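Local atomic coordinates of beta-galactosidase (Bacillus circulans, PDB entry 4MAD), a protein that probably hydrolyses terminal non-reducing beta-D-galactose residues in beta-D-galactosides, as a member of glycoside hydrolase family 35. Residues Q78-E82 against G83-I87; G212-E215 against G216-E219; G323-E327 against K328-V332; A365-L368 against D369-R373. All coordinates share one frame; numbering follows the deposited sequence.

Contact 1 (Q78-E82 against G83-I87); sequences QFVFE and GIADI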
loop_
_atom_site.group_PDB
_atom_site.type_symbol
_atom_site.label_atom_id
_atom_site.label_comp_id
_atom_site.label_asym_id
_atom_site.label_seq_id
_atom_site.Cartn_x
_atom_site.Cartn_y
_atom_site.Cartn_z
ATOM N N GLN A 78 1.235 16.706 11.764
ATOM C CA GLN A 78 -0.083 16.215 12.102
ATOM C C GLN A 78 -0.041 14.735 12.279
ATOM O O GLN A 78 0.084 14.049 11.343
ATOM C CB GLN A 78 -1.038 16.478 10.966
ATOM C CG GLN A 78 -2.442 16.214 11.299
ATOM C CD GLN A 78 -3.345 15.808 10.133
ATOM O OE1 GLN A 78 -3.156 16.206 9.011
ATOM N NE2 GLN A 78 -4.368 15.040 10.446
ATOM N N PHE A 79 -0.167 14.268 13.501
ATOM C CA PHE A 79 0.047 12.884 13.816
ATOM C C PHE A 79 -1.252 12.147 14.003
ATOM O O PHE A 79 -2.111 12.627 14.628
ATOM C CB PHE A 79 0.935 12.778 15.035
ATOM C CG PHE A 79 2.307 13.238 14.790
ATOM C CD1 PHE A 79 3.187 12.459 14.133
ATOM C CD2 PHE A 79 2.701 14.473 15.158
ATOM C CE1 PHE A 79 4.416 12.880 13.898
ATOM C CE2 PHE A 79 3.932 14.879 14.907
ATOM C CZ PHE A 79 4.781 14.087 14.278
ATOM N N VAL A 80 -1.377 10.981 13.415
ATOM C CA VAL A 80 -2.618 10.236 13.416
ATOM C C VAL A 80 -2.437 8.804 13.926
ATOM O O VAL A 80 -1.727 8.045 13.370
ATOM C CB VAL A 80 -3.236 10.172 11.995
ATOM C CG1 VAL A 80 -4.409 9.295 11.979
ATOM C CG2 VAL A 80 -3.628 11.546 11.521
ATOM N N PHE A 81 -3.095 8.491 15.033
ATOM C CA PHE A 81 -3.081 7.156 15.587
ATOM C C PHE A 81 -4.477 6.572 15.920
ATOM O O PHE A 81 -4.609 5.780 16.802
ATOM C CB PHE A 81 -2.111 7.006 16.747
ATOM C CG PHE A 81 -0.690 7.229 16.386
ATOM C CD1 PHE A 81 0.125 6.203 16.044
ATOM C CD2 PHE A 81 -0.165 8.471 16.405
ATOM C CE1 PHE A 81 1.394 6.436 15.754
ATOM C CE2 PHE A 81 1.082 8.673 16.123
ATOM C CZ PHE A 81 1.863 7.681 15.808
ATOM N N GLU A 82 -5.462 6.939 15.123
ATOM C CA GLU A 82 -6.848 6.638 15.323
ATOM C C GLU A 82 -7.353 5.684 14.273
ATOM O O GLU A 82 -6.830 5.625 13.191
ATOM C CB GLU A 82 -7.636 7.929 15.246
ATOM C CG GLU A 82 -7.207 8.998 16.261
ATOM C CD GLU A 82 -5.904 9.730 15.927
ATOM O OE1 GLU A 82 -5.889 10.313 14.871
ATOM O OE2 GLU A 82 -4.948 9.755 16.722
ATOM N N GLY A 83 -8.381 4.942 14.610
ATOM C CA GLY A 83 -8.981 4.051 13.669
ATOM C C GLY A 83 -8.060 2.993 13.122
ATOM O O GLY A 83 -7.440 2.323 13.857
ATOM N N ILE A 84 -8.001 2.880 11.812
ATOM C CA ILE A 84 -7.196 1.879 11.179
ATOM C C ILE A 84 -5.721 2.124 11.465
ATOM O O ILE A 84 -4.914 1.275 11.287
ATOM C CB ILE A 84 -7.446 1.746 9.665
ATOM C CG1 ILE A 84 -7.032 0.367 9.182
ATOM C CG2 ILE A 84 -6.692 2.700 8.942
ATOM C CD1 ILE A 84 -7.405 0.110 7.815
ATOM N N ALA A 85 -5.407 3.323 11.897
ATOM C CA ALA A 85 -4.056 3.695 12.240
ATOM C C ALA A 85 -3.676 3.488 13.728
ATOM O O ALA A 85 -2.640 3.895 14.113
ATOM C CB ALA A 85 -3.800 5.087 11.866
ATOM N N ASP A 86 -4.541 2.876 14.529
ATOM C CA ASP A 86 -4.269 2.754 15.931
ATOM C C ASP A 86 -3.373 1.551 16.109
ATOM O O ASP A 86 -3.824 0.495 16.402
ATOM C CB ASP A 86 -5.553 2.542 16.698
ATOM C CG ASP A 86 -5.409 2.813 18.193
ATOM O OD1 ASP A 86 -4.350 2.692 18.737
ATOM O OD2 ASP A 86 -6.377 3.127 18.802
ATOM N N ILE A 87 -2.092 1.732 15.909
ATOM C CA ILE A 87 -1.137 0.673 16.049
ATOM C C ILE A 87 -1.074 0.173 17.469
ATOM O O ILE A 87 -0.947 -0.990 17.704
ATOM C CB ILE A 87 0.206 1.082 15.487
ATOM C CG1 ILE A 87 1.120 -0.100 15.384
ATOM C CG2 ILE A 87 0.811 2.165 16.266
ATOM C CD1 ILE A 87 2.409 0.269 14.860
#
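The turn from E82 to A85, which delivers the chain to the start of helix 87-97, is closed by one backbone bond: A85 N gives its proton to E82 O at 3.0 Å, arriving from above the carbonyl plane at an N-H...O angle of 144°. G83 meets the reversal with a positive phi, where a beta carbon would run into E82 O. E82 curls back on its own backbone: with the chain bent at chi2 (76°), OE2 accepts from F81 N at 2.8 Å, the proton coming from above the carboxylate plane. F81 O rests against D86, whose CA makes a C-H...O contact with it at 3.2 Å. D86 is the centre of an inverse gamma turn and the N-cap of the helix, its OD1 capping R89 N. The apolar side is light: I87 CG2 meets the edge of the F81 ring at CD1, 4.1 Å away, the two side chains lying side by side, and V80 CG1 stands 4.3 Å from A85 CB. Beyond the turn, the F81 ring stacks on H72 and packs against V147, L148 and R151 of helix 135-152, while A85 sits on L71 and H72 of helix 69-72.

Contact 2 (G212-E215 against G216-E219); sequences GMIE and GIFE
I214 to I217 form a type II beta turn, closed by I217 N giving its proton to I214 O at 3.0 Å (N-H...O 146°), with G216 taking the positive phi its third position calls for. A water spans the same two residues one step further out, accepting from I214 N and donating to I217 O, each at 2.9 Å, so the open end of the turn is bridged as well. The isoleucines meet at their roots, I214 CB lying 4.0 Å from I217 CG1. At the apex E215 folds back at chi2 (60°), which brings OE1 within a weak bond of G216 N at 3.3 Å. Across the mouth, M213 and E219 pass over each other at a slant: M213 CG touches E219 OE2 at 3.5 Å, and the bend at chi3 (52°) lays CE against E219 CB at 4.0 Å. The other carboxylate oxygen, OE1, is bonded to T200 OG1 on the neighbouring barrel strand 197-202. A buried glutamate flanked on one side by a thioether chain, with OE2 also close to D202 OD2, would probably bind a proton more readily than one in water.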
loop_
_atom_site.group_PDB
_atom_site.type_symbol
_atom_site.label_atom_id
_atom_site.label_comp_id
_atom_site.label_asym_id
_atom_site.label_seq_id
_atom_site.Cartn_x
_atom_site.Cartn_y
_atom_site.Cartn_z
ATOM N N GLY A 212 23.596 -3.591 3.237
ATOM C CA GLY A 212 22.601 -3.502 4.270
ATOM C C GLY A 212 22.873 -3.904 5.710
ATOM O O GLY A 212 22.109 -3.582 6.537
ATOM N N MET A 213 23.932 -4.659 5.971
ATOM C CA MET A 213 24.263 -5.044 7.330
ATOM C C MET A 213 24.853 -3.860 8.078
ATOM O O MET A 213 25.507 -3.026 7.494
ATOM C CB MET A 213 25.184 -6.251 7.367
ATOM C CG MET A 213 24.670 -7.449 6.657
ATOM S SD MET A 213 25.747 -8.884 6.706
ATOM C CE MET A 213 26.004 -8.971 8.431
ATOM N N ILE A 214 24.568 -3.810 9.364
ATOM C CA ILE A 214 25.100 -2.842 10.267
ATOM C C ILE A 214 26.010 -3.480 11.344
ATOM O O ILE A 214 25.711 -4.487 11.899
ATOM C CB ILE A 214 24.033 -2.035 10.975
ATOM C CG1 ILE A 214 22.871 -1.695 10.055
ATOM C CG2 ILE A 214 24.631 -0.796 11.485
ATOM C CD1 ILE A 214 21.747 -1.074 10.729
ATOM N N GLU A 215 27.125 -2.830 11.616
ATOM C CA GLU A 215 28.022 -3.364 12.561
ATOM C C GLU A 215 27.271 -3.465 13.861
ATOM O O GLU A 215 26.614 -2.572 14.276
ATOM C CB GLU A 215 29.250 -2.460 12.713
ATOM C CG GLU A 215 30.238 -2.922 13.702
ATOM C CD GLU A 215 30.829 -4.302 13.402
ATOM O OE1 GLU A 215 30.195 -5.097 12.721
ATOM O OE2 GLU A 215 31.935 -4.602 13.881
ATOM N N GLY A 216 27.423 -4.622 14.473
ATOM C CA GLY A 216 26.845 -4.970 15.744
ATOM C C GLY A 216 25.429 -5.478 15.711
ATOM O O GLY A 216 24.876 -5.725 16.719
ATOM N N ILE A 217 24.863 -5.625 14.524
ATOM C CA ILE A 217 23.451 -5.925 14.377
ATOM C C ILE A 217 23.144 -7.254 13.646
ATOM O O ILE A 217 23.644 -7.483 12.593
ATOM C CB ILE A 217 22.743 -4.740 13.672
ATOM C CG1 ILE A 217 22.826 -3.464 14.506
ATOM C CG2 ILE A 217 21.364 -5.073 13.412
ATOM C CD1 ILE A 217 22.185 -3.547 15.817
ATOM N N PHE A 218 22.277 -8.065 14.226
ATOM C CA PHE A 218 21.856 -9.347 13.673
ATOM C C PHE A 218 21.240 -9.129 12.286
ATOM O O PHE A 218 20.462 -8.274 12.118
ATOM C CB PHE A 218 20.818 -9.932 14.636
ATOM C CG PHE A 218 20.265 -11.268 14.243
ATOM C CD1 PHE A 218 21.074 -12.334 13.999
ATOM C CD2 PHE A 218 18.913 -11.466 14.163
ATOM C CE1 PHE A 218 20.551 -13.526 13.648
ATOM C CE2 PHE A 218 18.410 -12.654 13.808
ATOM C CZ PHE A 218 19.225 -13.674 13.551
ATOM N N GLU A 219 21.585 -9.982 11.343
ATOM C CA GLU A 219 21.016 -9.942 10.007
ATOM C C GLU A 219 20.121 -11.161 9.714
ATOM O O GLU A 219 20.390 -12.245 10.151
ATOM C CB GLU A 219 22.101 -9.773 8.929
ATOM C CG GLU A 219 21.690 -9.861 7.487
ATOM C CD GLU A 219 20.965 -8.620 6.978
ATOM O OE1 GLU A 219 20.025 -8.229 7.622
ATOM O OE2 GLU A 219 21.340 -8.087 5.931
HETATM O O HOH W 1 23.056 -6.114 10.107
#

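Contact 3 (G323-E327 against K328-V332); sequences GDVTE and KFYAV
V325 lies over one face of the F329 ring, its CG1 4.1 Å from the centroid and only 3° off the ring normal, a CH-pi contact. Its other methyl, CG2, turns to Y330 and stands 3.8 Å from OH and 4.1 Å from CE2. The two rings are themselves in touch, F329 CD2 sitting above the middle of the Y330 face. Since T326 is the N-cap of helix 327-339, V325 before it and Y330 in the first turn make a hydrophobic staple. The cap is made by the T326 hydroxyl: chi1 of 60° sets OG1 between the backbone N and the carbonyl carbon, where it accepts from F329 N at 3.1 Å (N-H...O 153°). The same oxygen donates to L318 O, while T326 O takes only weak bonds from F329 N and Y330 N. The first regular helical bond follows at once, A331 N to E327 O at 3.1 Å. Were the threonine replaced by an alanine, F329 N would probably keep just its weak bond to T326 O, and L318 O would lose this donor. K328 leads away from the turn to a salt bridge with D316 and a bond to H250 O. The hydroxyl thus works in both directions, joining the helix start to the loop at L318, whereas T326 N is buried without a partner in the model.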
loop_
_atom_site.group_PDB
_atom_site.type_symbol
_atom_site.label_atom_id
_atom_site.label_comp_id
_atom_site.label_asym_id
_atom_site.label_seq_id
_atom_site.Cartn_x
_atom_site.Cartn_y
_atom_site.Cartn_z
ATOM N N GLY A 323 -10.176 -12.583 4.856
ATOM C CA GLY A 323 -9.870 -13.252 6.073
ATOM C C GLY A 323 -10.182 -14.733 6.157
ATOM O O GLY A 323 -10.087 -15.261 7.199
ATOM N N ASP A 324 -10.559 -15.373 5.069
ATOM C CA ASP A 324 -10.876 -16.778 5.094
ATOM C C ASP A 324 -9.646 -17.652 5.188
ATOM O O ASP A 324 -8.663 -17.382 4.598
ATOM C CB ASP A 324 -11.654 -17.195 3.852
ATOM C CG ASP A 324 -12.948 -16.444 3.692
ATOM O OD1 ASP A 324 -13.449 -15.942 4.665
ATOM O OD2 ASP A 324 -13.435 -16.366 2.581
ATOM N N VAL A 325 -9.765 -18.736 5.929
ATOM C CA VAL A 325 -8.693 -19.701 5.966
ATOM C C VAL A 325 -8.691 -20.376 4.620
ATOM O O VAL A 325 -9.649 -20.321 3.943
ATOM C CB VAL A 325 -8.818 -20.752 7.067
ATOM C CG1 VAL A 325 -8.885 -20.125 8.376
ATOM C CG2 VAL A 325 -10.013 -21.542 6.868
ATOM N N THR A 326 -7.589 -21.003 4.286
ATOM C CA THR A 326 -7.317 -21.492 2.962
ATOM C C THR A 326 -6.665 -22.858 3.023
ATOM O O THR A 326 -6.300 -23.281 4.039
ATOM C CB THR A 326 -6.331 -20.612 2.297
ATOM O OG1 THR A 326 -5.130 -20.616 3.052
ATOM C CG2 THR A 326 -6.874 -19.185 2.160
ATOM N N GLU A 327 -6.480 -23.499 1.893
ATOM C CA GLU A 327 -5.759 -24.751 1.846
ATOM C C GLU A 327 -4.290 -24.577 2.327
ATOM O O GLU A 327 -3.795 -25.401 3.021
ATOM C CB GLU A 327 -5.815 -25.365 0.448
ATOM C CG GLU A 327 -7.128 -26.075 0.159
ATOM C CD GLU A 327 -7.309 -26.516 -1.300
ATOM O OE1 GLU A 327 -6.341 -26.840 -1.985
ATOM O OE2 GLU A 327 -8.471 -26.514 -1.753
ATOM N N LYS A 328 -3.657 -23.458 1.978
ATOM C CA LYS A 328 -2.316 -23.187 2.397
ATOM C C LYS A 328 -2.240 -23.155 3.914
ATOM O O LYS A 328 -1.360 -23.714 4.496
ATOM C CB LYS A 328 -1.881 -21.852 1.869
ATOM C CG LYS A 328 -0.874 -21.977 0.908
ATOM C CD LYS A 328 -0.213 -20.665 0.627
ATOM C CE LYS A 328 -0.205 -20.457 -0.810
ATOM N NZ LYS A 328 0.469 -19.214 -1.046
ATOM N N PHE A 329 -3.245 -22.575 4.539
ATOM C CA PHE A 329 -3.269 -22.450 5.979
ATOM C C PHE A 329 -3.207 -23.823 6.660
ATOM O O PHE A 329 -2.391 -24.033 7.486
ATOM C CB PHE A 329 -4.561 -21.763 6.369
ATOM C CG PHE A 329 -4.840 -21.679 7.861
ATOM C CD1 PHE A 329 -4.643 -20.522 8.551
ATOM C CD2 PHE A 329 -5.356 -22.725 8.542
ATOM C CE1 PHE A 329 -4.918 -20.449 9.877
ATOM C CE2 PHE A 329 -5.635 -22.614 9.878
ATOM C CZ PHE A 329 -5.416 -21.479 10.517
ATOM N N TYR A 330 -4.046 -24.744 6.232
ATOM C CA TYR A 330 -3.996 -26.097 6.790
ATOM C C TYR A 330 -2.677 -26.808 6.512
ATOM O O TYR A 330 -2.173 -27.521 7.305
ATOM C CB TYR A 330 -5.186 -26.912 6.325
ATOM C CG TYR A 330 -6.473 -26.408 6.906
ATOM C CD1 TYR A 330 -6.747 -26.546 8.248
ATOM C CD2 TYR A 330 -7.386 -25.767 6.143
ATOM C CE1 TYR A 330 -7.908 -26.093 8.781
ATOM C CE2 TYR A 330 -8.525 -25.331 6.653
ATOM C CZ TYR A 330 -8.796 -25.480 7.972
ATOM O OH TYR A 330 -9.958 -25.002 8.428
ATOM N N ALA A 331 -2.162 -26.605 5.326
ATOM C CA ALA A 331 -0.950 -27.245 4.910
ATOM C C ALA A 331 0.252 -26.821 5.773
ATOM O O ALA A 331 1.043 -27.640 6.173
ATOM C CB ALA A 331 -0.681 -26.953 3.479
ATOM N N VAL A 332 0.345 -25.525 6.005
ATOM C CA VAL A 332 1.313 -24.911 6.866
ATOM C C VAL A 332 1.159 -25.319 8.344
ATOM O O VAL A 332 2.095 -25.585 9.015
ATOM C CB VAL A 332 1.256 -23.382 6.727
ATOM C CG1 VAL A 332 1.973 -22.714 7.798
ATOM C CG2 VAL A 332 1.764 -22.970 5.427
#

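Contact 4 (A365-L368 against D369-R373); sequences AGLL and DSLHR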
loop_
_atom_site.group_PDB
_atom_site.type_symbol
_atom_site.label_atom_id
_atom_site.label_comp_id
_atom_site.label_asym_id
_atom_site.label_seq_id
_atom_site.Cartn_x
_atom_site.Cartn_y
_atom_site.Cartn_z
ATOM N N ALA A 365 -23.047 12.989 -11.481
ATOM C CA ALA A 365 -22.424 14.286 -11.551
ATOM C C ALA A 365 -21.092 14.226 -12.256
ATOM O O ALA A 365 -20.274 13.450 -11.913
ATOM C CB ALA A 365 -22.268 14.848 -10.227
ATOM N N GLY A 366 -20.921 15.087 -13.246
ATOM C CA GLY A 366 -19.666 15.244 -13.939
ATOM C C GLY A 366 -18.595 15.871 -13.093
ATOM O O GLY A 366 -18.794 16.882 -12.499
ATOM N N LEU A 367 -17.431 15.264 -13.093
ATOM C CA LEU A 367 -16.346 15.718 -12.276
ATOM C C LEU A 367 -15.930 17.157 -12.647
ATOM O O LEU A 367 -15.809 17.972 -11.825
ATOM C CB LEU A 367 -15.166 14.796 -12.480
ATOM C CG LEU A 367 -13.933 15.057 -11.666
ATOM C CD1 LEU A 367 -13.051 13.855 -11.564
ATOM C CD2 LEU A 367 -13.178 16.101 -12.216
ATOM N N LEU A 368 -15.793 17.422 -13.925
ATOM C CA LEU A 368 -15.462 18.727 -14.421
ATOM C C LEU A 368 -16.536 19.795 -14.145
ATOM O O LEU A 368 -16.309 20.973 -14.263
ATOM C CB LEU A 368 -15.149 18.646 -15.898
ATOM C CG LEU A 368 -13.830 17.987 -16.229
ATOM C CD1 LEU A 368 -13.610 17.927 -17.682
ATOM C CD2 LEU A 368 -12.713 18.646 -15.575
ATOM N N ASP A 369 -17.722 19.315 -13.865
ATOM C CA ASP A 369 -18.839 20.131 -13.491
ATOM C C ASP A 369 -18.982 20.254 -11.994
ATOM O O ASP A 369 -19.880 20.896 -11.535
ATOM C CB ASP A 369 -20.124 19.569 -14.064
ATOM C CG ASP A 369 -20.132 19.564 -15.560
ATOM O OD1 ASP A 369 -19.674 20.522 -16.149
ATOM O OD2 ASP A 369 -20.588 18.600 -16.138
ATOM N N SER A 370 -18.124 19.607 -11.247
ATOM C CA SER A 370 -18.163 19.658 -9.803
ATOM C C SER A 370 -16.967 20.300 -9.091
ATOM O O SER A 370 -16.792 20.138 -7.935
ATOM C CB SER A 370 -18.405 18.238 -9.286
ATOM O OG SER A 370 -19.546 17.702 -9.883
ATOM N N LEU A 371 -16.128 21.032 -9.801
ATOM C CA LEU A 371 -14.834 21.317 -9.242
ATOM C C LEU A 371 -14.817 22.062 -7.891
ATOM O O LEU A 371 -14.161 21.657 -6.996
ATOM C CB LEU A 371 -13.955 21.999 -10.286
ATOM C CG LEU A 371 -13.666 21.127 -11.501
ATOM C CD1 LEU A 371 -13.001 21.850 -12.589
ATOM C CD2 LEU A 371 -12.897 19.902 -11.180
ATOM N N HIS A 372 -15.578 23.107 -7.740
ATOM C CA HIS A 372 -15.592 23.810 -6.489
ATOM C C HIS A 372 -16.350 23.107 -5.370
ATOM O O HIS A 372 -16.375 23.534 -4.255
ATOM C CB HIS A 372 -16.149 25.180 -6.653
ATOM C CG HIS A 372 -15.171 26.169 -7.168
ATOM N ND1 HIS A 372 -14.562 26.050 -8.392
ATOM C CD2 HIS A 372 -14.745 27.333 -6.647
ATOM C CE1 HIS A 372 -13.783 27.092 -8.591
ATOM N NE2 HIS A 372 -13.904 27.898 -7.564
ATOM N N ARG A 373 -17.104 22.118 -5.758
ATOM C CA ARG A 373 -17.810 21.259 -4.827
ATOM C C ARG A 373 -16.870 20.323 -4.062
ATOM O O ARG A 373 -17.127 19.892 -2.968
ATOM C CB ARG A 373 -18.926 20.485 -5.503
ATOM C CG ARG A 373 -20.106 21.337 -5.919
ATOM C CD ARG A 373 -21.153 20.590 -6.748
ATOM N NE ARG A 373 -22.191 21.454 -7.233
ATOM C CZ ARG A 373 -23.111 21.138 -8.104
ATOM N NH1 ARG A 373 -23.139 19.966 -8.638
ATOM N NH2 ARG A 373 -23.998 22.016 -8.455
HETATM O O HOH W 2 -16.917 22.565 -12.246
#
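With OG set beside its own backbone N (chi1 -54°), S370 reaches back four residues and donates to G366 O at 2.8 Å; L371, with a similar first torsion (-63°) and an extended chi2, sends its methyls towards L367 and L368. G366 O is gripped twice, since D369 N also binds it at 3.0 Å, and the two donors come from opposite faces of the carbonyl plane. One residue on, S370 N gives a straighter bond to L367 O at 2.9 Å (N-H...O 157°), so two overlapping i to i+3 turns follow each other. G366 suits the tight spot: a beta carbon there would collide with D369 OD2. Without the hydroxyl, as with an alanine here, G366 O is likely to be held from one face alone, by D369 N, and the tie between strand end and turn weakened. The apolar part is carried by L371, whose CD2 lies 3.9 Å from L367 CD2 and 3.6 Å from L367 O. Water joins the next polar pair, donating to L368 O at 2.6 Å and accepting from L371 N at 3.0 Å. Outside the turn, L367 touches L493 and L371 touches Y491 on strand 488-493, while L368 rests on Q453 and I455 of strand 449-457. The arrangement is a connection between two beta sheets: strand 357-366 of one ends in consecutive turns, and the short helix 371-374, whose H372 belongs to a pocket holding 2-(2-methoxyethoxy)ethanol, leads to strand 378-380 of the other.

How the contacts relate
The four contacts follow in series along the chain and none touches another. Contacts 1, 2 and 3 belong to the eight-stranded (beta/alpha)8 barrel region of family 35, with centres 30 to 34 Å apart: contact 1 leads into helix 87-97, contact 2 joins helix 206-212 to barrel strand 218-223, and contact 3 starts helix 327-339. Of these, contact 2 comes nearest the predicted catalytic residues E171 and E247. Contact 4 lies beyond the barrel, between two antiparallel sheets, about 53 Å from contact 2 and 46 Å from contact 3, centre to centre. Helix 327-339 and strand 357-366 are consecutive, so contacts 3 and 4 lie either side of the passage from barrel to beta domains.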